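Local coordinates for protein probable porin (Pseudomonas aeruginosa, PDB 4FSP) that probably forms a beta-barrel channel in the outer membrane that lets small solutes diffuse across that membrane, as other porins of the OprD family do, at residues L74-G78 and F141-F145. Sequence-based numbering, arbitrary orientation.
Sequences LGKLG and FPQVF. With C8E ((hydroxyethyloxy)tri(ethyloxy)octane), chain H.
Inside the barrel of this porin, a loop segment, 141-145, folds against the inner face of a wall strand, 74-78, where Lys76 and Phe141 make the main touch. The two side chains run past each other in opposite directions: the lysine chain extends from the wall toward the loop, while the phenyl ring reaches back to the strand. Lys76 CB sits over one face of the Phe141 ring, 4.2 Å from the centroid and 15° off the normal, a CH-pi contact displaced toward the rim. Further out, Lys76 CE lies 3.6 Å from Phe141 CB. In its own plane the ring points its edge at the strand backbone, with Phe141 CZ 3.6 Å from Leu77 O, and Gly78 CA lies beside the same edge. Phe141 CG is turned away from its own carbonyl carbon (chi1 -57°), which directs the ring at the wall.

No direct hydrogen bond joins the segments. A water bridges them instead, accepting from Lys76 NZ at 2.6 Å and donating to Pro142 O at 2.6 Å. Bends at chi2 and chi3 of Lys76 carry Lys76 NZ to this water and to 3.7 Å from Val144 CG2. Val144 CG2 also meets Leu74 CD1, at 4.4 Å, in a looser apolar contact. On the loop side, Val144 N is hydrogen-bonded to Ser169 OG; on the wall, strands 47-59 and 105-116 flank 74-78 through backbone bonds.

Leu77 points away from the loop, and its CB lies 3.8 Å from C11 of the C8E detergent on the membrane-facing side of the barrel wall. The alternation of Lys76 facing inward and Leu77 facing the detergent is characteristic of a transmembrane beta-barrel strand, here with an infolded loop packed on its lumenal side.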
loop_
_atom_site.group_PDB
_atom_site.type_symbol
_atom_site.label_atom_id
_atom_site.label_comp_id
_atom_site.label_asym_id
_atom_site.label_seq_id
_atom_site.Cartn_x
_atom_site.Cartn_y
_atom_site.Cartn_z
ATOM N N LEU A 74 -10.773 11.303 -11.004
ATOM C CA LEU A 74 -10.233 10.044 -11.488
ATOM C C LEU A 74 -11.238 9.364 -12.415
ATOM O O LEU A 74 -12.309 8.930 -11.981
ATOM C CB LEU A 74 -9.895 9.117 -10.321
ATOM C CG LEU A 74 -8.480 9.158 -9.731
ATOM C CD1 LEU A 74 -8.321 8.110 -8.623
ATOM C CD2 LEU A 74 -7.423 8.955 -10.811
ATOM N N GLY A 75 -10.896 9.286 -13.694
ATOM C CA GLY A 75 -11.722 8.576 -14.651
ATOM C C GLY A 75 -11.078 7.242 -14.970
ATOM O O GLY A 75 -9.920 7.186 -15.410
ATOM N N LYS A 76 -11.813 6.161 -14.732
ATOM C CA LYS A 76 -11.282 4.827 -14.978
ATOM C C LYS A 76 -12.157 4.047 -15.954
ATOM O O LYS A 76 -13.384 4.007 -15.818
ATOM C CB LYS A 76 -11.143 4.058 -13.661
ATOM C CG LYS A 76 -10.310 4.800 -12.626
ATOM C CD LYS A 76 -10.789 4.540 -11.206
ATOM C CE LYS A 76 -10.495 3.125 -10.774
ATOM N NZ LYS A 76 -10.767 2.972 -9.319
ATOM N N LEU A 77 -11.518 3.441 -16.945
ATOM C CA LEU A 77 -12.198 2.491 -17.813
ATOM C C LEU A 77 -11.448 1.154 -17.815
ATOM O O LEU A 77 -10.228 1.113 -18.000
ATOM C CB LEU A 77 -12.333 3.046 -19.233
ATOM C CG LEU A 77 -13.107 2.160 -20.215
ATOM C CD1 LEU A 77 -14.558 2.023 -19.777
ATOM C CD2 LEU A 77 -13.025 2.715 -21.633
ATOM N N GLY A 78 -12.181 0.069 -17.585
ATOM C CA GLY A 78 -11.601 -1.263 -17.590
ATOM C C GLY A 78 -12.359 -2.220 -18.499
ATOM O O GLY A 78 -13.590 -2.297 -18.449
ATOM N N PHE A 141 -6.401 -1.289 -10.994
ATOM C CA PHE A 141 -6.619 -0.011 -10.317
ATOM C C PHE A 141 -6.718 -0.205 -8.812
ATOM O O PHE A 141 -7.326 -1.172 -8.357
ATOM C CB PHE A 141 -7.942 0.616 -10.785
ATOM C CG PHE A 141 -8.033 0.835 -12.269
ATOM C CD1 PHE A 141 -7.097 1.618 -12.922
ATOM C CD2 PHE A 141 -9.080 0.296 -13.002
ATOM C CE1 PHE A 141 -7.177 1.832 -14.281
ATOM C CE2 PHE A 141 -9.172 0.513 -14.365
ATOM C CZ PHE A 141 -8.218 1.283 -15.004
ATOM N N PRO A 142 -6.168 0.736 -8.028
ATOM C CA PRO A 142 -6.330 0.656 -6.569
ATOM C C PRO A 142 -7.750 1.041 -6.174
ATOM O O PRO A 142 -8.359 1.832 -6.892
ATOM C CB PRO A 142 -5.348 1.707 -6.048
ATOM C CG PRO A 142 -5.240 2.699 -7.151
ATOM C CD PRO A 142 -5.399 1.925 -8.442
ATOM N N GLN A 143 -8.275 0.490 -5.080
ATOM C CA GLN A 143 -9.620 0.845 -4.630
ATOM C C GLN A 143 -9.715 2.328 -4.268
ATOM O O GLN A 143 -8.751 2.918 -3.753
ATOM C CB GLN A 143 -10.034 0.010 -3.415
ATOM C CG GLN A 143 -10.428 -1.413 -3.738
ATOM C CD GLN A 143 -11.419 -1.504 -4.884
ATOM O OE1 GLN A 143 -11.035 -1.742 -6.034
ATOM N NE2 GLN A 143 -12.701 -1.319 -4.578
ATOM N N VAL A 144 -10.872 2.929 -4.537
ATOM C CA VAL A 144 -11.133 4.289 -4.073
ATOM C C VAL A 144 -12.111 4.275 -2.913
ATOM O O VAL A 144 -13.170 3.656 -3.003
ATOM C CB VAL A 144 -11.682 5.185 -5.188
ATOM C CG1 VAL A 144 -11.889 6.605 -4.661
ATOM C CG2 VAL A 144 -10.711 5.200 -6.347
ATOM N N PHE A 145 -11.737 4.941 -1.820
ATOM C CA PHE A 145 -12.576 5.029 -0.626
ATOM C C PHE A 145 -13.279 6.382 -0.611
ATOM O O PHE A 145 -12.728 7.379 -1.075
ATOM C CB PHE A 145 -11.719 4.871 0.649
ATOM C CG PHE A 145 -11.112 3.485 0.820
ATOM C CD1 PHE A 145 -9.996 3.096 0.082
ATOM C CD2 PHE A 145 -11.655 2.578 1.720
ATOM C CE1 PHE A 145 -9.445 1.822 0.229
ATOM C CE2 PHE A 145 -11.106 1.299 1.881
ATOM C CZ PHE A 145 -10.007 0.920 1.126
HETATM C C2 C8E H . -22.096 5.251 -14.548
HETATM C C3 C8E H . -20.631 5.162 -14.948
HETATM C C4 C8E H . -19.959 6.516 -14.789
HETATM C C5 C8E H . -19.223 6.919 -16.059
HETATM C C6 C8E H . -17.721 6.707 -15.898
HETATM C C7 C8E H . -16.936 7.306 -17.063
HETATM C C8 C8E H . -15.463 7.486 -16.707
HETATM O O9 C8E H . -14.640 6.906 -17.699
HETATM C C10 C8E H . -13.534 7.713 -18.028
HETATM C C11 C8E H . -12.442 6.845 -18.645
HETATM O O12 C8E H . -11.538 7.713 -19.287
HETATM C C13 C8E H . -10.358 7.109 -19.761
HETATM C C14 C8E H . -9.864 7.976 -20.917
HETATM O O HOH W 1 -8.427 3.912 -8.530
#